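PDB 3OC9: UDP-N-acetylglucosamine pyrophosphorylase from Entamoeba histolytica, which probably catalyses the joining of UTP and N-acetyl-alpha-D-glucosamine 1-phosphate into UDP-N-acetylglucosamine with release of diphosphate, the uridylyltransfer step of UDP-N-acetylglucosamine biosynthesis. Local coordinates for residues G27-L30 against I31-G34; N109-F112 against K113-Y117; F161-L164 against K165-I169; K383-E386 against E387-L390. All blocks are in the same frame, centred on the assembly; numbering follows the deposited sequence. Where two conformers were deposited one is given.

Contact 1. Residues G27-L30 against I31-G34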
ATOM      1  N   GLY A  27       1.170  20.080   2.762  1.00 24.78           N
ATOM      2  CA  GLY A  27       0.461  18.922   2.185  1.00 23.80           C
ATOM      3  C   GLY A  27      -1.022  19.221   1.934  1.00 23.85           C
ATOM      4  O   GLY A  27      -1.537  18.936   0.848  1.00 22.99           O
ATOM      5  N   LEU A  28      -1.708  19.788   2.929  1.00 23.92           N
ATOM      6  CA  LEU A  28      -3.118  20.194   2.758  1.00 24.76           C
ATOM      7  C   LEU A  28      -3.295  21.229   1.624  1.00 25.45           C
ATOM      8  O   LEU A  28      -4.271  21.157   0.865  1.00 24.65           O
ATOM      9  CB  LEU A  28      -3.737  20.717   4.086  1.00 24.88           C
ATOM     10  CG  LEU A  28      -4.007  19.727   5.243  1.00 24.30           C
ATOM     11  CD1 LEU A  28      -4.709  20.429   6.427  1.00 27.51           C
ATOM     12  CD2 LEU A  28      -4.826  18.490   4.812  1.00 23.05           C
ATOM     13  N   GLU A  29      -2.358  22.176   1.510  1.00 26.26           N
ATOM     14  CA  GLU A  29      -2.372  23.163   0.412  0.50 27.11           C
ATOM     15  C   GLU A  29      -2.279  22.502  -0.974  1.00 26.64           C
ATOM     16  O   GLU A  29      -3.065  22.818  -1.887  1.00 26.41           O
ATOM     17  CB  GLU A  29      -1.250  24.205   0.590  0.50 28.00           C
ATOM     18  CG  GLU A  29      -1.139  25.239  -0.556  0.50 30.45           C
ATOM     19  CD  GLU A  29      -2.289  26.239  -0.583  0.50 33.39           C
ATOM     20  OE1 GLU A  29      -2.910  26.475   0.472  0.50 34.86           O
ATOM     21  OE2 GLU A  29      -2.566  26.799  -1.666  0.50 35.42           O
ATOM     22  N   LEU A  30      -1.325  21.585  -1.141  1.00 25.52           N
ATOM     23  CA  LEU A  30      -1.166  20.859  -2.408  1.00 24.98           C
ATOM     24  C   LEU A  30      -2.387  19.984  -2.772  1.00 24.62           C
ATOM     25  O   LEU A  30      -2.795  19.948  -3.951  1.00 24.87           O
ATOM     26  CB  LEU A  30       0.164  20.065  -2.418  1.00 24.89           C
ATOM     27  CG  LEU A  30       1.428  20.953  -2.459  1.00 26.12           C
ATOM     28  CD1 LEU A  30       2.719  20.200  -2.086  1.00 26.24           C
ATOM     29  CD2 LEU A  30       1.591  21.648  -3.818  1.00 27.66           C
ATOM     30  N   ILE A  31      -2.969  19.294  -1.780  1.00 23.29           N
ATOM     31  CA  ILE A  31      -4.205  18.517  -1.989  1.00 22.55           C
ATOM     32  C   ILE A  31      -5.345  19.460  -2.455  1.00 23.59           C
ATOM     33  O   ILE A  31      -6.040  19.159  -3.428  1.00 22.72           O
ATOM     34  CB  ILE A  31      -4.646  17.733  -0.707  1.00 22.46           C
ATOM     35  CG1 ILE A  31      -3.675  16.575  -0.384  1.00 20.17           C
ATOM     36  CG2 ILE A  31      -6.103  17.205  -0.836  1.00 22.58           C
ATOM     37  CD1 ILE A  31      -3.793  16.054   1.065  1.00 21.87           C
ATOM     38  N   SER A  32      -5.492  20.604  -1.776  1.00 24.56           N
ATOM     39  CA  SER A  32      -6.534  21.607  -2.122  1.00 26.44           C
ATOM     40  C   SER A  32      -6.426  22.188  -3.550  1.00 27.12           C
ATOM     41  O   SER A  32      -7.452  22.569  -4.146  1.00 28.58           O
ATOM     42  CB  SER A  32      -6.578  22.750  -1.072  1.00 27.29           C
ATOM     43  OG  SER A  32      -5.599  23.745  -1.360  1.00 29.73           O
ATOM     44  N   GLN A  33      -5.203  22.251  -4.092  1.00 27.45           N
ATOM     45  CA  GLN A  33      -4.926  22.764  -5.450  1.00 28.13           C
ATOM     46  C   GLN A  33      -5.102  21.718  -6.568  1.00 27.73           C
ATOM     47  O   GLN A  33      -4.869  22.015  -7.749  1.00 28.49           O
ATOM     48  CB  GLN A  33      -3.511  23.374  -5.520  1.00 28.36           C
ATOM     49  CG  GLN A  33      -3.342  24.693  -4.738  1.00 30.05           C
ATOM     50  CD  GLN A  33      -1.872  25.082  -4.495  1.00 35.60           C
ATOM     51  OE1 GLN A  33      -0.950  24.302  -4.736  1.00 37.32           O
ATOM     52  NE2 GLN A  33      -1.659  26.302  -4.013  1.00 38.09           N
ATOM     53  N   GLY A  34      -5.529  20.510  -6.193  1.00 26.96           N
ATOM     54  CA  GLY A  34      -5.682  19.391  -7.143  1.00 26.45           C
ATOM     55  C   GLY A  34      -4.366  18.811  -7.656  1.00 25.99           C
ATOM     56  O   GLY A  34      -4.285  18.316  -8.791  1.00 26.10           O
TER
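The backbone oxygen Glu-29 O is gripped twice where helix 21-32 ends: Ser-32 OG donates to it over 2.7 Å, and Gln-33 N over 3.1 Å. Both donors come from the same face of the carbonyl plane. This is the last turn of a helix closed by a Schellman motif, with Gly-34 at positive phi (71°) leaving the helical path and its N bonding back to Ile-31 O at 3.1 Å. The serine reaches its acceptor because OG sits between its own N and carbonyl carbon (chi1 84°), folded back on the preceding turn. Regular bonds precede the cap, Ile-31 N to Gly-27 O at 3.0 Å and Ser-32 N to Leu-28 O. Ile-31 lays CG1 and CD1 along Gly-27 O, and its side chain packs on Ala-83 of helix 68-87 and on Val-92 and Ile-94. Leu-30 turns instead to Ile-199 and Asp-203 of helix 196-204, so the helix end touches both helix 68-87 and helix 196-204. Gln-33 is exposed, close to a bound sulfate ion. Its CG rests 3.4 Å from Glu-29 O, while OE1 approaches Leu-30 CD2 at 3.8 Å.

Contact 2. Residues N109-F112 against K113-Y117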
ATOM      1  N   ASN A 109     -15.413  -2.742 -11.643  1.00 26.38           N
ATOM      2  CA  ASN A 109     -16.245  -1.613 -12.075  1.00 26.74           C
ATOM      3  C   ASN A 109     -17.707  -1.739 -11.591  1.00 26.55           C
ATOM      4  O   ASN A 109     -18.293  -0.762 -11.094  1.00 25.35           O
ATOM      5  CB  ASN A 109     -16.199  -1.447 -13.615  1.00 27.77           C
ATOM      6  CG  ASN A 109     -15.007  -0.609 -14.097  1.00 28.19           C
ATOM      7  OD1 ASN A 109     -14.513   0.273 -13.393  1.00 30.82           O
ATOM      8  ND2 ASN A 109     -14.596  -0.838 -15.341  1.00 31.42           N
ATOM      9  N   ASN A 110     -18.271  -2.944 -11.722  1.00 27.26           N
ATOM     10  CA  ASN A 110     -19.636  -3.214 -11.257  0.50 27.45           C
ATOM     11  C   ASN A 110     -19.774  -3.071  -9.735  1.00 26.99           C
ATOM     12  O   ASN A 110     -20.799  -2.572  -9.250  1.00 26.86           O
ATOM     13  CB  ASN A 110     -20.108  -4.605 -11.697  0.50 28.30           C
ATOM     14  CG  ASN A 110     -20.500  -4.659 -13.165  0.50 29.87           C
ATOM     15  OD1 ASN A 110     -20.844  -3.644 -13.773  0.50 30.66           O
ATOM     16  ND2 ASN A 110     -20.457  -5.854 -13.739  0.50 31.59           N
ATOM     17  N   TYR A 111     -18.745  -3.495  -8.987  1.00 26.18           N
ATOM     18  CA  TYR A 111     -18.748  -3.405  -7.515  1.00 25.70           C
ATOM     19  C   TYR A 111     -18.880  -1.944  -7.054  1.00 25.50           C
ATOM     20  O   TYR A 111     -19.743  -1.633  -6.218  1.00 25.22           O
ATOM     21  CB  TYR A 111     -17.509  -4.098  -6.897  1.00 25.87           C
ATOM     22  CG  TYR A 111     -17.445  -4.020  -5.381  1.00 25.24           C
ATOM     23  CD1 TYR A 111     -16.658  -3.050  -4.744  1.00 25.72           C
ATOM     24  CD2 TYR A 111     -18.181  -4.905  -4.579  1.00 27.27           C
ATOM     25  CE1 TYR A 111     -16.603  -2.965  -3.340  1.00 25.36           C
ATOM     26  CE2 TYR A 111     -18.141  -4.816  -3.168  1.00 28.35           C
ATOM     27  CZ  TYR A 111     -17.336  -3.847  -2.569  1.00 26.72           C
ATOM     28  OH  TYR A 111     -17.280  -3.741  -1.198  1.00 29.08           O
ATOM     29  N   PHE A 112     -18.074  -1.042  -7.629  1.00 24.43           N
ATOM     30  CA  PHE A 112     -18.171   0.393  -7.285  1.00 24.03           C
ATOM     31  C   PHE A 112     -19.523   1.043  -7.700  1.00 24.56           C
ATOM     32  O   PHE A 112     -20.141   1.784  -6.919  1.00 24.24           O
ATOM     33  CB  PHE A 112     -16.958   1.182  -7.833  1.00 24.34           C
ATOM     34  CG  PHE A 112     -15.710   1.095  -6.956  1.00 22.74           C
ATOM     35  CD1 PHE A 112     -15.540   1.963  -5.866  1.00 21.94           C
ATOM     36  CD2 PHE A 112     -14.711   0.150  -7.216  1.00 22.55           C
ATOM     37  CE1 PHE A 112     -14.369   1.894  -5.046  1.00 22.88           C
ATOM     38  CE2 PHE A 112     -13.548   0.059  -6.391  1.00 24.57           C
ATOM     39  CZ  PHE A 112     -13.391   0.940  -5.297  1.00 21.11           C
ATOM     40  N   LYS A 113     -19.983   0.762  -8.920  1.00 24.73           N
ATOM     41  CA  LYS A 113     -21.234   1.355  -9.444  1.00 25.26           C
ATOM     42  C   LYS A 113     -22.459   1.002  -8.588  1.00 26.35           C
ATOM     43  O   LYS A 113     -23.281   1.868  -8.241  1.00 26.29           O
ATOM     44  CB  LYS A 113     -21.444   0.895 -10.899  1.00 25.71           C
ATOM     45  CG  LYS A 113     -22.748   1.363 -11.602  1.00 27.29           C
ATOM     46  CD  LYS A 113     -22.858   2.876 -11.703  1.00 29.96           C
ATOM     47  CE  LYS A 113     -23.979   3.284 -12.671  1.00 30.09           C
ATOM     48  NZ  LYS A 113     -24.407   4.704 -12.500  1.00 31.49           N
ATOM     49  N   GLU A 114     -22.597  -0.267  -8.254  1.00 26.51           N
ATOM     50  CA  GLU A 114     -23.781  -0.671  -7.476  1.00 27.68           C
ATOM     51  C   GLU A 114     -23.722  -0.294  -5.982  1.00 27.93           C
ATOM     52  O   GLU A 114     -24.744  -0.356  -5.280  1.00 28.30           O
ATOM     53  CB  GLU A 114     -24.132  -2.144  -7.733  1.00 28.36           C
ATOM     54  CG  GLU A 114     -24.328  -2.481  -9.253  1.00 29.54           C
ATOM     55  CD  GLU A 114     -25.535  -1.775  -9.946  1.00 30.95           C
ATOM     56  OE1 GLU A 114     -26.572  -1.537  -9.270  1.00 30.94           O
ATOM     57  OE2 GLU A 114     -25.425  -1.494 -11.189  1.00 26.57           O
ATOM     58  N   HIS A 115     -22.553   0.160  -5.511  1.00 27.57           N
ATOM     59  CA  HIS A 115     -22.451   0.761  -4.172  1.00 27.12           C
ATOM     60  C   HIS A 115     -22.442   2.311  -4.204  1.00 27.11           C
ATOM     61  O   HIS A 115     -22.122   2.948  -3.192  1.00 26.49           O
ATOM     62  CB  HIS A 115     -21.237   0.202  -3.383  1.00 27.14           C
ATOM     63  CG  HIS A 115     -21.371  -1.239  -2.971  1.00 27.73           C
ATOM     64  ND1 HIS A 115     -21.863  -1.628  -1.737  1.00 29.87           N
ATOM     65  CD2 HIS A 115     -21.053  -2.385  -3.624  1.00 28.60           C
ATOM     66  CE1 HIS A 115     -21.848  -2.949  -1.654  1.00 27.90           C
ATOM     67  NE2 HIS A 115     -21.358  -3.432  -2.785  1.00 31.56           N
ATOM     68  N   GLN A 116     -22.823   2.907  -5.345  1.00 26.45           N
ATOM     69  CA  GLN A 116     -22.825   4.383  -5.549  1.00 27.50           C
ATOM     70  C   GLN A 116     -21.498   5.026  -5.074  1.00 27.13           C
ATOM     71  O   GLN A 116     -21.481   6.112  -4.462  1.00 26.87           O
ATOM     72  CB  GLN A 116     -24.081   5.034  -4.920  1.00 28.37           C
ATOM     73  CG  GLN A 116     -24.557   6.404  -5.494  1.00 30.73           C
ATOM     74  CD  GLN A 116     -25.013   6.353  -6.958  1.00 34.70           C
ATOM     75  OE1 GLN A 116     -25.713   5.430  -7.393  1.00 34.78           O
ATOM     76  NE2 GLN A 116     -24.622   7.364  -7.718  1.00 37.45           N
ATOM     77  N   TYR A 117     -20.400   4.327  -5.385  1.00 26.75           N
ATOM     78  CA  TYR A 117     -19.004   4.764  -5.114  1.00 26.89           C
ATOM     79  C   TYR A 117     -18.645   5.111  -3.654  1.00 26.33           C
ATOM     80  O   TYR A 117     -17.650   5.810  -3.397  1.00 25.54           O
ATOM     81  CB  TYR A 117     -18.595   5.891  -6.089  1.00 27.74           C
ATOM     82  CG  TYR A 117     -18.861   5.502  -7.531  1.00 30.82           C
ATOM     83  CD1 TYR A 117     -17.972   4.676  -8.233  1.00 31.33           C
ATOM     84  CD2 TYR A 117     -20.017   5.911  -8.171  1.00 31.59           C
ATOM     85  CE1 TYR A 117     -18.234   4.293  -9.551  1.00 34.06           C
ATOM     86  CE2 TYR A 117     -20.286   5.539  -9.482  1.00 33.77           C
ATOM     87  CZ  TYR A 117     -19.401   4.732 -10.161  1.00 34.79           C
ATOM     88  OH  TYR A 117     -19.679   4.371 -11.464  1.00 39.13           O
TER
HETATM   89  O   HOH W   1     -17.865   2.083 -12.100  1.00 49.16           O
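Tyr-111 and His-115, one helical turn apart, meet ring to ring at an oblique angle, centroids 4.6 Å apart and planes at 46°. They stand at the C-terminal end of helix 105-114, which a Schellman motif closes with Gln-116 as its C-prime residue at positive phi. The imidazole presents CD2 and NE2 to the tyrosine: CD2 lies over one ring face, toward the rim, and NE2 comes within 3.5 Å of Tyr-111 CE2. In the plane of the imidazole and at its edge sits Tyr-111 O, 3.0 Å from His-115 CD2. The phenol ring leans along the helix toward the histidine because its CG is anti to the backbone N (chi1 179°).

On another side of the helix Phe-112 and Tyr-117 touch through CB and CD1, and Phe-112 O lies over one face of the Tyr-117 ring. That oxygen also takes the Schellman bond from Tyr-117 N at 3.0 Å, while Gln-116 N returns to Lys-113 O.

Farther out, Tyr-111 OH is anchored by Ser-67 OG, and the Tyr-111 and Phe-112 rings both reach Phe-69 of helix 68-87. His-115 has a second aromatic neighbour in Phe-118. The helix is the connection of the beta-alpha-beta unit formed by strands 95-100 and 125-134, and its cap begins the return to the second strand. One water spans the end of the turn, donating to Asn-109 O at 3.0 Å and hydrogen-bonded to Tyr-117 OH, also at 3.0 Å.

Contact 3. Residues F161-L164 against K165-I169; sequences FKAL and KDNGI
Ala-163 O has two donors, both from Asn-167. The amide ND2 reaches it at 2.9 Å with the oxygen close to the amide plane, and the backbone N at 3.2 Å from the opposite face of the carbonyl plane. The side chain thus folds back over the helix end, and ND2 gives a further bond to Pro-129 O, joining the helix end to strand 125-134. Asp-166 N is satisfied in turn by Lys-162 O through a nearly straight bond, whereas the bond from Lys-165 N to Phe-161 O is long and weak at 3.5 Å.

Here helix 160-166 closes in a Schellman motif. Gly-168, at positive phi, is the C-prime residue and also stands at the N-cap position of helix 169-176, so the two helices are joined by Asn-167 and Gly-168 alone. The glycine N bonds to Lys-165 O at 3.2 Å, while Ile-169 N makes a weak bond to Leu-164 O at 3.0 Å. The apolar contact of this motif is Leu-164 CD2 on Ile-169 CG2, 3.8 Å apart; both residues pack against Phe-128 of strand 125-134.

Lys-162 was modelled in two positions. In one of them the bend at chi2 (62°) brings CD and CE alongside the carboxylate of Asp-166, and NZ donates to the syn lone pair of OD1 at 3.2 Å, a salt bridge that remains doubtful because it rests on that copy. Lys-165 NZ has its salt bridge with Glu-276 OE2.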
ATOM      1  N   PHE A 161       4.533   0.878 -14.242  1.00 19.00           N
ATOM      2  CA  PHE A 161       5.017   2.097 -14.915  1.00 19.96           C
ATOM      3  C   PHE A 161       4.656   2.162 -16.419  1.00 20.75           C
ATOM      4  O   PHE A 161       4.136   3.194 -16.878  1.00 20.76           O
ATOM      5  CB  PHE A 161       6.515   2.348 -14.617  1.00 20.35           C
ATOM      6  CG  PHE A 161       6.842   2.344 -13.122  1.00 20.47           C
ATOM      7  CD1 PHE A 161       6.408   3.394 -12.283  1.00 20.81           C
ATOM      8  CD2 PHE A 161       7.570   1.303 -12.569  1.00 21.25           C
ATOM      9  CE1 PHE A 161       6.689   3.392 -10.912  1.00 22.60           C
ATOM     10  CE2 PHE A 161       7.865   1.283 -11.180  1.00 22.76           C
ATOM     11  CZ  PHE A 161       7.414   2.337 -10.353  1.00 21.90           C
ATOM     12  N   LYS A 162       4.861   1.060 -17.156  1.00 21.32           N
ATOM     13  CA  LYS A 162       4.446   0.982 -18.572  0.50 22.97           C
ATOM     14  C   LYS A 162       2.916   1.084 -18.727  1.00 23.06           C
ATOM     15  O   LYS A 162       2.407   1.755 -19.648  1.00 23.81           O
ATOM     16  CB  LYS A 162       4.990  -0.302 -19.222  0.50 23.40           C
ATOM     17  CG  LYS A 162       4.680  -0.452 -20.726  0.50 25.11           C
ATOM     18  CD  LYS A 162       5.309   0.653 -21.556  0.50 26.59           C
ATOM     19  CE  LYS A 162       5.218   0.333 -23.044  0.50 27.35           C
ATOM     20  NZ  LYS A 162       5.337   1.546 -23.904  0.50 29.36           N
ATOM     21  N   ALA A 163       2.179   0.443 -17.816  1.00 22.61           N
ATOM     22  CA  ALA A 163       0.701   0.500 -17.830  1.00 22.84           C
ATOM     23  C   ALA A 163       0.121   1.909 -17.652  1.00 22.37           C
ATOM     24  O   ALA A 163      -0.891   2.252 -18.297  1.00 21.99           O
ATOM     25  CB  ALA A 163       0.095  -0.470 -16.793  1.00 22.93           C
ATOM     26  N   LEU A 164       0.739   2.728 -16.793  1.00 22.34           N
ATOM     27  CA  LEU A 164       0.325   4.141 -16.651  1.00 22.76           C
ATOM     28  C   LEU A 164       0.484   4.926 -17.981  1.00 24.22           C
ATOM     29  O   LEU A 164      -0.407   5.703 -18.359  1.00 24.33           O
ATOM     30  CB  LEU A 164       1.083   4.861 -15.508  1.00 22.41           C
ATOM     31  CG  LEU A 164       0.846   4.403 -14.058  1.00 20.38           C
ATOM     32  CD1 LEU A 164       1.857   5.098 -13.138  1.00 21.59           C
ATOM     33  CD2 LEU A 164      -0.590   4.685 -13.533  1.00 21.02           C
ATOM     34  N   LYS A 165       1.601   4.726 -18.674  1.00 24.60           N
ATOM     35  CA  LYS A 165       1.824   5.395 -19.974  1.00 26.22           C
ATOM     36  C   LYS A 165       0.826   4.922 -21.053  1.00 26.94           C
ATOM     37  O   LYS A 165       0.164   5.753 -21.713  1.00 27.65           O
ATOM     38  CB  LYS A 165       3.277   5.223 -20.455  1.00 26.14           C
ATOM     39  CG  LYS A 165       3.555   5.965 -21.782  1.00 28.93           C
ATOM     40  CD  LYS A 165       4.983   5.746 -22.300  1.00 32.17           C
ATOM     41  CE  LYS A 165       5.102   6.239 -23.754  1.00 35.51           C
ATOM     42  NZ  LYS A 165       6.297   5.662 -24.439  1.00 38.15           N
ATOM     43  N   ASP A 166       0.713   3.599 -21.210  1.00 27.42           N
ATOM     44  CA  ASP A 166      -0.100   2.967 -22.271  1.00 28.70           C
ATOM     45  C   ASP A 166      -1.606   3.258 -22.177  1.00 28.80           C
ATOM     46  O   ASP A 166      -2.290   3.325 -23.205  1.00 29.62           O
ATOM     47  CB  ASP A 166       0.135   1.444 -22.281  1.00 28.97           C
ATOM     48  CG  ASP A 166       1.510   1.044 -22.821  1.00 31.13           C
ATOM     49  OD1 ASP A 166       2.250   1.897 -23.357  1.00 32.16           O
ATOM     50  OD2 ASP A 166       1.854  -0.156 -22.688  1.00 33.66           O
ATOM     51  N   ASN A 167      -2.112   3.456 -20.954  1.00 27.19           N
ATOM     52  CA  ASN A 167      -3.536   3.751 -20.707  1.00 27.37           C
ATOM     53  C   ASN A 167      -3.886   5.263 -20.665  1.00 26.61           C
ATOM     54  O   ASN A 167      -5.021   5.644 -20.318  1.00 26.87           O
ATOM     55  CB  ASN A 167      -4.001   3.042 -19.421  1.00 26.81           C
ATOM     56  CG  ASN A 167      -4.181   1.538 -19.606  1.00 28.51           C
ATOM     57  OD1 ASN A 167      -5.202   1.087 -20.148  1.00 30.23           O
ATOM     58  ND2 ASN A 167      -3.186   0.747 -19.167  1.00 27.72           N
ATOM     59  N   GLY A 168      -2.899   6.106 -20.993  1.00 26.26           N
ATOM     60  CA  GLY A 168      -3.070   7.566 -21.050  1.00 26.32           C
ATOM     61  C   GLY A 168      -3.122   8.313 -19.721  1.00 25.78           C
ATOM     62  O   GLY A 168      -3.511   9.497 -19.674  1.00 26.55           O
ATOM     63  N   ILE A 169      -2.753   7.625 -18.641  1.00 24.08           N
ATOM     64  CA  ILE A 169      -2.840   8.203 -17.292  1.00 23.71           C
ATOM     65  C   ILE A 169      -1.776   9.286 -17.048  1.00 23.28           C
ATOM     66  O   ILE A 169      -2.053  10.285 -16.357  1.00 23.05           O
ATOM     67  CB  ILE A 169      -2.855   7.083 -16.194  1.00 22.85           C
ATOM     68  CG1 ILE A 169      -4.179   6.294 -16.302  1.00 24.34           C
ATOM     69  CG2 ILE A 169      -2.642   7.687 -14.761  1.00 22.23           C
ATOM     70  CD1 ILE A 169      -4.191   4.993 -15.483  1.00 26.24           C
TER

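Contact 4. Residues K383-E386 against E387-L390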
ATOM      1  N   LYS A 383     -14.667  10.043   9.941  1.00 29.97           N
ATOM      2  CA  LYS A 383     -14.750  11.010  11.064  1.00 30.60           C
ATOM      3  C   LYS A 383     -13.442  11.664  11.586  1.00 29.84           C
ATOM      4  O   LYS A 383     -13.480  12.794  12.090  1.00 29.42           O
ATOM      5  CB  LYS A 383     -15.489  10.371  12.249  1.00 31.68           C
ATOM      6  CG  LYS A 383     -16.908   9.885  11.931  1.00 35.00           C
ATOM      7  CD  LYS A 383     -17.893  11.031  11.730  1.00 39.77           C
ATOM      8  CE  LYS A 383     -18.343  11.637  13.057  1.00 44.05           C
ATOM      9  NZ  LYS A 383     -19.361  12.705  12.828  1.00 46.38           N
ATOM     10  N   SER A 384     -12.309  10.959  11.498  1.00 28.46           N
ATOM     11  CA  SER A 384     -11.018  11.472  11.999  1.00 27.67           C
ATOM     12  C   SER A 384      -9.874  10.810  11.193  1.00 27.09           C
ATOM     13  O   SER A 384      -9.940   9.618  10.892  1.00 26.56           O
ATOM     14  CB  SER A 384     -10.866  11.215  13.523  1.00 28.44           C
ATOM     15  OG  SER A 384      -9.835  12.004  14.125  1.00 28.23           O
ATOM     16  N   PHE A 385      -8.861  11.602  10.834  1.00 26.00           N
ATOM     17  CA  PHE A 385      -7.655  11.111  10.138  1.00 24.89           C
ATOM     18  C   PHE A 385      -6.587  10.673  11.159  1.00 25.45           C
ATOM     19  O   PHE A 385      -6.158   9.503  11.165  1.00 25.08           O
ATOM     20  CB  PHE A 385      -7.146  12.199   9.165  1.00 24.97           C
ATOM     21  CG  PHE A 385      -5.798  11.893   8.504  1.00 23.24           C
ATOM     22  CD1 PHE A 385      -5.658  10.817   7.627  1.00 22.41           C
ATOM     23  CD2 PHE A 385      -4.683  12.691   8.766  1.00 23.36           C
ATOM     24  CE1 PHE A 385      -4.407  10.540   7.006  1.00 22.79           C
ATOM     25  CE2 PHE A 385      -3.433  12.422   8.152  1.00 23.32           C
ATOM     26  CZ  PHE A 385      -3.303  11.333   7.281  1.00 22.27           C
ATOM     27  N   GLU A 386      -6.139  11.616  11.991  1.00 25.22           N
ATOM     28  CA  GLU A 386      -5.307  11.324  13.172  1.00 25.54           C
ATOM     29  C   GLU A 386      -6.241  11.584  14.381  1.00 26.65           C
ATOM     30  O   GLU A 386      -7.312  10.951  14.445  1.00 26.07           O
ATOM     31  CB  GLU A 386      -4.001  12.146  13.168  1.00 26.52           C
ATOM     32  CG  GLU A 386      -3.078  11.769  11.954  1.00 25.16           C
ATOM     33  CD  GLU A 386      -2.027  12.809  11.546  1.00 30.46           C
ATOM     34  OE1 GLU A 386      -2.179  14.021  11.840  1.00 30.52           O
ATOM     35  OE2 GLU A 386      -1.032  12.400  10.885  1.00 28.15           O
ATOM     36  N   GLU A 387      -5.896  12.503  15.285  1.00 27.70           N
ATOM     37  CA  GLU A 387      -6.796  12.828  16.438  1.00 29.73           C
ATOM     38  C   GLU A 387      -7.667  14.094  16.265  1.00 30.43           C
ATOM     39  O   GLU A 387      -8.465  14.465  17.172  1.00 31.21           O
ATOM     40  CB  GLU A 387      -5.984  12.872  17.762  1.00 30.70           C
ATOM     41  CG  GLU A 387      -5.248  14.189  18.080  1.00 33.36           C
ATOM     42  CD  GLU A 387      -3.925  14.394  17.328  1.00 37.27           C
ATOM     43  OE1 GLU A 387      -3.663  13.732  16.292  1.00 35.77           O
ATOM     44  OE2 GLU A 387      -3.129  15.241  17.797  1.00 39.48           O
ATOM     45  N   GLU A 388      -7.549  14.747  15.111  1.00 30.05           N
ATOM     46  CA  GLU A 388      -8.139  16.092  14.918  1.00 30.46           C
ATOM     47  C   GLU A 388      -9.678  16.157  14.908  1.00 31.27           C
ATOM     48  O   GLU A 388     -10.258  17.240  15.127  1.00 31.63           O
ATOM     49  CB  GLU A 388      -7.525  16.796  13.681  1.00 30.67           C
ATOM     50  CG  GLU A 388      -8.174  16.474  12.315  1.00 29.16           C
ATOM     51  CD  GLU A 388      -8.046  15.002  11.904  1.00 28.29           C
ATOM     52  OE1 GLU A 388      -6.970  14.401  12.136  1.00 26.78           O
ATOM     53  OE2 GLU A 388      -9.037  14.454  11.363  1.00 27.54           O
ATOM     54  N   GLY A 389     -10.345  15.023  14.679  1.00 30.59           N
ATOM     55  CA  GLY A 389     -11.819  14.994  14.684  1.00 31.65           C
ATOM     56  C   GLY A 389     -12.442  14.708  16.045  1.00 32.27           C
ATOM     57  O   GLY A 389     -13.668  14.564  16.156  1.00 32.31           O
ATOM     58  N   LEU A 390     -11.603  14.649  17.077  1.00 32.55           N
ATOM     59  CA  LEU A 390     -12.020  14.147  18.384  1.00 34.52           C
ATOM     60  C   LEU A 390     -11.988  15.230  19.476  1.00 36.56           C
ATOM     61  O   LEU A 390     -12.050  14.912  20.666  1.00 37.32           O
ATOM     62  CB  LEU A 390     -11.162  12.940  18.796  1.00 33.68           C
ATOM     63  CG  LEU A 390     -10.981  11.807  17.759  1.00 32.20           C
ATOM     64  CD1 LEU A 390      -9.935  10.821  18.260  1.00 31.58           C
ATOM     65  CD2 LEU A 390     -12.298  11.099  17.432  1.00 33.47           C
TER
HETATM   66  O   HOH W   2      -4.660  15.558  11.294  1.00 28.79           O
HETATM   67  O   HOH W   3      -2.574  15.789  14.393  1.00 52.43           O
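The carboxylate of Glu-388 clasps two successive backbone amides, Phe-385 N with OE2 and Glu-386 N with OE1, both at 2.9 Å and each through a syn lone pair. The bond from Phe-385 N is nearly straight (177°). With chi1 at 85° the acid's CG is tucked over its own backbone, and a second bend at chi2 turns the carboxylate back. Ser-384 bridges this loop between strands 377-379 and 397-399 from another point: with chi1 at -163°, OG is turned away from its own N, donates to Glu-386 O at 2.8 Å from above the carbonyl plane, and accepts from Gly-389 N at 3.1 Å. Glu-386 stretches outward beyond CG, and its OE2 forms a salt bridge with Lys-192. Its OE1 accepts hydrogen bonds from two waters: one also donates to Glu-388 OE1 at 2.7 Å, the other to Glu-387 OE1. Phe-385 packs on Leu-79 and Leu-82 of helix 68-87, while Leu-390 sets CG 3.8 Å from Ser-384 OG. Three acids thus share a small space, and the two amides, the waters, Lys-192 and Arg-78, which pairs with Glu-388 OE2, would probably stabilise their negative charge.

In the fold
From the N terminus the four contacts come in series, none nesting or crossing, and each closes only its own short turn. Contact 1 ends helix 21-32 just before strand 36-41 of the mixed sheet. Contact 2 ends helix 105-114 on the way from strand 95-100 to strand 125-134. Contact 3 turns helix 160-166 into helix 169-176, which leads to strand 180-184, beside strand 36-41. Contact 4 folds a loop near the C terminus. Helix 68-87 is a shared neighbour of contacts 1, 2 and 4. Contacts 1 and 4 approach most closely, about 7 Å between nearest atoms; contacts 3 and 4 lie about 35 Å apart, centre to centre.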